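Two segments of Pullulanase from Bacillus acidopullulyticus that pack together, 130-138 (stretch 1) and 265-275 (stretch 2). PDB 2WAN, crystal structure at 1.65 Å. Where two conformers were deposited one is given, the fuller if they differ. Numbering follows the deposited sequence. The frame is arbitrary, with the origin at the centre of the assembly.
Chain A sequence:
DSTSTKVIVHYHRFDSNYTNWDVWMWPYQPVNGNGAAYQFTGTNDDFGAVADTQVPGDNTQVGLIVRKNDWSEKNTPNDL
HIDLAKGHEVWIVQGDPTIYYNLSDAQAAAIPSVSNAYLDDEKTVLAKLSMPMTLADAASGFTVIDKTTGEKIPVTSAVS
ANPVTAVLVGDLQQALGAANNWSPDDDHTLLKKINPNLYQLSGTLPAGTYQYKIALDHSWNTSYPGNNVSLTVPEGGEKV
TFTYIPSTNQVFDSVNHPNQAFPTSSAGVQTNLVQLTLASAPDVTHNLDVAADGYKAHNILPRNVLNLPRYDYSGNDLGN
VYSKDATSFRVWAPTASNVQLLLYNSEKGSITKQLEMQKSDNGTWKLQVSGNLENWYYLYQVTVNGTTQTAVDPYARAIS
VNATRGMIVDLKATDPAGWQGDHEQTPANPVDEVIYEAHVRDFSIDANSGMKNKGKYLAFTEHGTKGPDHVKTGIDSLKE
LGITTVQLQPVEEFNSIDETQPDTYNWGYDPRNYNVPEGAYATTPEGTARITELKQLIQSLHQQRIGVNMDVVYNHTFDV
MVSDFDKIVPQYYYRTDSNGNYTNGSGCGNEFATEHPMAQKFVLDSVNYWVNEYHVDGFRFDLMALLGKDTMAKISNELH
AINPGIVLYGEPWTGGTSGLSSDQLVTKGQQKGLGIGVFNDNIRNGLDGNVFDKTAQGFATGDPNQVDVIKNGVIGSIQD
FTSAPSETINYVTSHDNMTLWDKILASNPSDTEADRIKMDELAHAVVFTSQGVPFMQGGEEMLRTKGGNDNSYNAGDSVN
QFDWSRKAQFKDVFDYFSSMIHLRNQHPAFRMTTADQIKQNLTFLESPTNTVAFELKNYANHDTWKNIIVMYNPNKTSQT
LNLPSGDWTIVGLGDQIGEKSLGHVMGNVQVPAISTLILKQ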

ATOM      1  N   SER A 130     -10.498 -16.726  29.006  1.00 34.84           N
ATOM      2  CA  SER A 130     -10.784 -15.498  29.751  1.00 37.20           C
ATOM      3  C   SER A 130      -9.934 -15.337  31.021  1.00 38.14           C
ATOM      4  O   SER A 130      -9.888 -14.253  31.611  1.00 39.25           O
ATOM      5  CB  SER A 130     -12.269 -15.416  30.097  1.00 37.37           C
ATOM      6  OG  SER A 130     -12.679 -16.555  30.834  1.00 42.30           O
ATOM      7  N   MET A 131      -9.282 -16.422  31.437  1.00 38.61           N
ATOM      8  CA  MET A 131      -8.297 -16.392  32.527  1.00 38.65           C
ATOM      9  C   MET A 131      -7.289 -17.532  32.354  1.00 37.51           C
ATOM     10  O   MET A 131      -7.619 -18.563  31.764  1.00 35.88           O
ATOM     11  CB  MET A 131      -8.973 -16.432  33.907  1.00 39.94           C
ATOM     12  CG  MET A 131      -9.967 -17.565  34.121  1.00 45.57           C
ATOM     13  SD  MET A 131     -10.664 -17.561  35.796  1.00 59.51           S
ATOM     14  CE  MET A 131     -11.725 -16.112  35.757  1.00 58.07           C
ATOM     15  N   PRO A 132      -6.055 -17.355  32.863  1.00 36.71           N
ATOM     16  CA  PRO A 132      -5.017 -18.339  32.560  1.00 36.45           C
ATOM     17  C   PRO A 132      -5.248 -19.671  33.255  1.00 36.13           C
ATOM     18  O   PRO A 132      -5.989 -19.735  34.232  1.00 36.75           O
ATOM     19  CB  PRO A 132      -3.735 -17.690  33.101  1.00 35.73           C
ATOM     20  CG  PRO A 132      -4.100 -16.287  33.461  1.00 37.58           C
ATOM     21  CD  PRO A 132      -5.554 -16.303  33.763  1.00 37.37           C
ATOM     22  N   MET A 133      -4.634 -20.720  32.721  1.00 36.64           N
ATOM     23  CA  MET A 133      -4.659 -22.047  33.334  0.50 37.71           C
ATOM     24  C   MET A 133      -3.245 -22.615  33.396  1.00 37.96           C
ATOM     25  O   MET A 133      -2.373 -22.192  32.638  1.00 37.69           O
ATOM     26  CB  MET A 133      -5.578 -23.003  32.553  0.50 37.49           C
ATOM     27  CG  MET A 133      -5.116 -23.331  31.128  0.50 38.44           C
ATOM     28  SD  MET A 133      -5.607 -24.969  30.536  0.50 38.15           S
ATOM     29  CE  MET A 133      -7.274 -25.097  31.185  0.50 41.69           C
ATOM     30  N   THR A 134      -3.028 -23.574  34.292  1.00 36.66           N
ATOM     31  CA  THR A 134      -1.786 -24.333  34.308  1.00 36.63           C
ATOM     32  C   THR A 134      -2.058 -25.626  33.548  1.00 36.46           C
ATOM     33  O   THR A 134      -2.975 -26.370  33.896  1.00 35.84           O
ATOM     34  CB  THR A 134      -1.302 -24.641  35.752  1.00 36.41           C
ATOM     35  OG1 THR A 134      -1.224 -23.424  36.500  1.00 38.37           O
ATOM     36  CG2 THR A 134       0.068 -25.318  35.737  1.00 36.77           C
ATOM     37  N   LEU A 135      -1.267 -25.879  32.508  1.00 36.38           N
ATOM     38  CA  LEU A 135      -1.455 -27.061  31.669  1.00 37.20           C
ATOM     39  C   LEU A 135      -1.030 -28.352  32.365  1.00 38.84           C
ATOM     40  O   LEU A 135      -0.078 -28.365  33.154  1.00 38.57           O
ATOM     41  CB  LEU A 135      -0.716 -26.910  30.328  1.00 37.35           C
ATOM     42  CG  LEU A 135      -1.041 -25.681  29.462  1.00 36.51           C
ATOM     43  CD1 LEU A 135      -0.150 -25.643  28.239  1.00 34.63           C
ATOM     44  CD2 LEU A 135      -2.509 -25.631  29.057  1.00 36.83           C
ATOM     45  N   ALA A 136      -1.756 -29.426  32.059  1.00 39.60           N
ATOM     46  CA  ALA A 136      -1.456 -30.767  32.542  1.00 41.46           C
ATOM     47  C   ALA A 136      -0.977 -31.626  31.370  1.00 42.66           C
ATOM     48  O   ALA A 136      -0.572 -31.088  30.337  1.00 42.70           O
ATOM     49  CB  ALA A 136      -2.692 -31.375  33.191  1.00 41.60           C
ATOM     50  N   ASP A 137      -1.027 -32.948  31.532  1.00 43.31           N
ATOM     51  CA  ASP A 137      -0.635 -33.893  30.482  1.00 44.66           C
ATOM     52  C   ASP A 137      -1.614 -33.893  29.312  1.00 43.14           C
ATOM     53  O   ASP A 137      -2.775 -33.500  29.465  1.00 43.27           O
ATOM     54  CB  ASP A 137      -0.544 -35.320  31.042  1.00 46.18           C
ATOM     55  CG  ASP A 137       0.465 -35.449  32.168  1.00 53.55           C
ATOM     56  OD1 ASP A 137       0.299 -34.765  33.207  1.00 58.81           O
ATOM     57  OD2 ASP A 137       1.417 -36.248  32.018  1.00 58.50           O
ATOM     58  N   ALA A 138      -1.121 -34.343  28.158  1.00 42.84           N
ATOM     59  CA  ALA A 138      -1.923 -34.600  26.950  1.00 43.17           C
ATOM     60  C   ALA A 138      -2.974 -33.525  26.642  1.00 42.15           C
ATOM     61  O   ALA A 138      -2.622 -32.384  26.323  1.00 42.21           O
ATOM     62  CB  ALA A 138      -2.555 -35.996  27.013  1.00 43.19           C
ATOM     63  N   SER A 265       6.687 -32.672  27.575  1.00 44.34           N
ATOM     64  CA  SER A 265       5.337 -32.289  27.963  1.00 38.71           C
ATOM     65  C   SER A 265       5.332 -30.809  28.344  1.00 36.66           C
ATOM     66  O   SER A 265       6.329 -30.298  28.864  1.00 32.86           O
ATOM     67  CB  SER A 265       4.864 -33.131  29.147  1.00 38.17           C
ATOM     68  OG  SER A 265       3.619 -32.668  29.637  1.00 34.82           O
ATOM     69  N   SER A 266       4.211 -30.133  28.085  1.00 34.24           N
ATOM     70  CA  SER A 266       4.033 -28.732  28.482  1.00 32.54           C
ATOM     71  C   SER A 266       3.335 -28.560  29.832  1.00 32.14           C
ATOM     72  O   SER A 266       3.022 -27.437  30.249  1.00 29.97           O
ATOM     73  CB  SER A 266       3.342 -27.919  27.375  1.00 32.78           C
ATOM     74  OG  SER A 266       4.282 -27.617  26.360  1.00 28.45           O
ATOM     75  N   ALA A 267       3.122 -29.677  30.530  1.00 31.63           N
ATOM     76  CA  ALA A 267       2.593 -29.639  31.889  1.00 31.94           C
ATOM     77  C   ALA A 267       3.393 -28.651  32.748  1.00 31.71           C
ATOM     78  O   ALA A 267       4.623 -28.660  32.725  1.00 32.81           O
ATOM     79  CB  ALA A 267       2.618 -31.032  32.502  1.00 30.55           C
ATOM     80  N   GLY A 268       2.690 -27.796  33.487  1.00 32.70           N
ATOM     81  CA  GLY A 268       3.342 -26.758  34.285  1.00 34.01           C
ATOM     82  C   GLY A 268       3.256 -25.352  33.708  1.00 34.67           C
ATOM     83  O   GLY A 268       3.092 -24.385  34.453  1.00 34.85           O
ATOM     84  N   VAL A 269       3.356 -25.236  32.381  1.00 35.80           N
ATOM     85  CA  VAL A 269       3.248 -23.935  31.696  1.00 34.27           C
ATOM     86  C   VAL A 269       1.913 -23.259  32.016  1.00 33.44           C
ATOM     87  O   VAL A 269       0.855 -23.887  31.946  1.00 33.71           O
ATOM     88  CB  VAL A 269       3.424 -24.078  30.145  1.00 34.85           C
ATOM     89  CG1 VAL A 269       3.324 -22.721  29.446  1.00 35.96           C
ATOM     90  CG2 VAL A 269       4.755 -24.746  29.800  1.00 34.18           C
ATOM     91  N   GLN A 270       1.972 -21.985  32.389  1.00 32.79           N
ATOM     92  CA  GLN A 270       0.770 -21.196  32.649  1.00 34.09           C
ATOM     93  C   GLN A 270       0.492 -20.319  31.428  1.00 33.82           C
ATOM     94  O   GLN A 270       1.413 -19.706  30.872  1.00 32.39           O
ATOM     95  CB  GLN A 270       0.929 -20.345  33.914  1.00 35.38           C
ATOM     96  CG  GLN A 270       1.229 -21.176  35.168  1.00 38.55           C
ATOM     97  CD  GLN A 270       1.588 -20.324  36.373  1.00 45.34           C
ATOM     98  OE1 GLN A 270       0.817 -19.460  36.794  1.00 43.81           O
ATOM     99  NE2 GLN A 270       2.767 -20.572  36.941  1.00 46.35           N
ATOM    100  N   THR A 271      -0.772 -20.273  31.009  1.00 33.97           N
ATOM    101  CA  THR A 271      -1.141 -19.599  29.753  1.00 31.76           C
ATOM    102  C   THR A 271      -2.642 -19.331  29.624  1.00 32.05           C
ATOM    103  O   THR A 271      -3.466 -20.058  30.193  1.00 32.26           O
ATOM    104  CB  THR A 271      -0.628 -20.392  28.508  1.00 32.32           C
ATOM    105  OG1 THR A 271      -0.864 -19.635  27.310  1.00 29.91           O
ATOM    106  CG2 THR A 271      -1.301 -21.771  28.390  1.00 30.29           C
ATOM    107  N   ASN A 272      -2.987 -18.280  28.877  1.00 30.97           N
ATOM    108  CA  ASN A 272      -4.377 -17.983  28.547  1.00 28.77           C
ATOM    109  C   ASN A 272      -4.620 -18.138  27.041  1.00 29.35           C
ATOM    110  O   ASN A 272      -5.649 -17.707  26.518  1.00 28.88           O
ATOM    111  CB  ASN A 272      -4.776 -16.582  29.032  1.00 29.94           C
ATOM    112  CG  ASN A 272      -4.012 -15.463  28.325  1.00 25.24           C
ATOM    113  OD1 ASN A 272      -3.101 -15.709  27.536  1.00 32.74           O
ATOM    114  ND2 ASN A 272      -4.386 -14.227  28.620  1.00 31.04           N
ATOM    115  N   LEU A 273      -3.650 -18.749  26.366  1.00 27.82           N
ATOM    116  CA  LEU A 273      -3.675 -18.933  24.911  1.00 27.62           C
ATOM    117  C   LEU A 273      -3.035 -20.261  24.561  1.00 26.68           C
ATOM    118  O   LEU A 273      -1.816 -20.435  24.685  1.00 27.19           O
ATOM    119  CB  LEU A 273      -2.940 -17.783  24.210  1.00 27.21           C
ATOM    120  CG  LEU A 273      -3.039 -17.691  22.681  1.00 27.46           C
ATOM    121  CD1 LEU A 273      -4.486 -17.485  22.243  1.00 26.15           C
ATOM    122  CD2 LEU A 273      -2.155 -16.545  22.204  1.00 24.92           C
ATOM    123  N   VAL A 274      -3.868 -21.190  24.096  1.00 26.88           N
ATOM    124  CA  VAL A 274      -3.460 -22.573  23.919  1.00 29.24           C
ATOM    125  C   VAL A 274      -3.522 -23.015  22.462  1.00 28.94           C
ATOM    126  O   VAL A 274      -4.461 -22.673  21.738  1.00 29.87           O
ATOM    127  CB  VAL A 274      -4.354 -23.527  24.773  1.00 30.10           C
ATOM    128  CG1 VAL A 274      -3.837 -24.956  24.709  1.00 32.54           C
ATOM    129  CG2 VAL A 274      -4.425 -23.051  26.219  1.00 29.63           C
ATOM    130  N   GLN A 275      -2.516 -23.775  22.046  1.00 29.05           N
ATOM    131  CA  GLN A 275      -2.513 -24.438  20.752  1.00 29.16           C
ATOM    132  C   GLN A 275      -2.833 -25.923  20.934  1.00 29.96           C
ATOM    133  O   GLN A 275      -2.066 -26.654  21.569  1.00 31.12           O
ATOM    134  CB  GLN A 275      -1.159 -24.276  20.064  1.00 30.82           C
ATOM    135  CG  GLN A 275      -1.080 -24.961  18.709  1.00 35.09           C
ATOM    136  CD  GLN A 275       0.306 -24.924  18.097  1.00 38.04           C
ATOM    137  OE1 GLN A 275       0.737 -25.883  17.463  1.00 41.68           O
ATOM    138  NE2 GLN A 275       1.011 -23.814  18.281  1.00 44.00           N
TER

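The two stretches run antiparallel, and pair as strands over a short length, Met133-Thr134 against Thr271-Gln270; most of what holds them together is backbone. Met133 and Thr271 form a hydrogen-bonded pair in which each residue both gives and receives: Met133 N donates to Thr271 O at 2.9 Å, and Thr271 N donates to Met133 O at 3.0 Å. The next pair, Thr134 with Gln270, is of the non-hydrogen-bonded kind, and its CA atoms come correspondingly closer, 4.4 Å apart against 5.6 Å for Met133 and Thr271. Backbone hydrogen bonding continues beyond the strands through Leu135, whose N donates to Val269 O at 3.0 Å in a nearly straight bond and whose O accepts from Gly268 N at 2.8 Å.

That last bond engages a type II turn running from Ser266 to Val269, closed by Val269 N donating to Ser266 O at 3.1 Å. Gly268 occupies the turn position with positive phi, where a CB would be jammed against the carbonyl oxygen of Ala267; glycine is the residue that fits. The turn is also braced at its entrance, because Ser265, with a short side chain ending in a hydroxyl, accepts from Ala267 N through OG at 3.2 Å.

Weaker CA-H...O contacts fill in between the conventional bonds. Gln270 CA lies 3.3 Å from Met133 O, and Ala267 CA lies 3.2 Å from Leu135 O, so these two carbonyls each receive a CA-H contact as well as an N-H bond. Proline has no amide hydrogen to donate, yet Pro132 still takes part, its CA lying 3.3 Å from Thr271 O.

The apolar contact centres on Leu135, which is buried, points toward the second stretch and has the largest area covered of any residue here. Its branched end reaches several neighbours: CD1 lies 4.3 Å from Val269 CB and 4.0 Å from Thr271 CG2, while CD2 lies 4.3 Å from Val274 CG2. Leucine suits this place because its two methyls spread over these partners, whose contacts are van der Waals in kind. Thr271 serves two roles: its methyl meets Leu135, while its OG1 donates to Leu273 O at 2.9 Å, which satisfies the hydroxyl despite burial.

On the sheet face carrying Thr134 and Gln270, both residues are exposed, and polar side chains are at ease there. Thr134 OG1 approaches Gln270 CG at 3.6 Å, so the glutamine contributes the aliphatic part of its chain, and Thr134 CG2 rests 3.4 Å from Gly268 O.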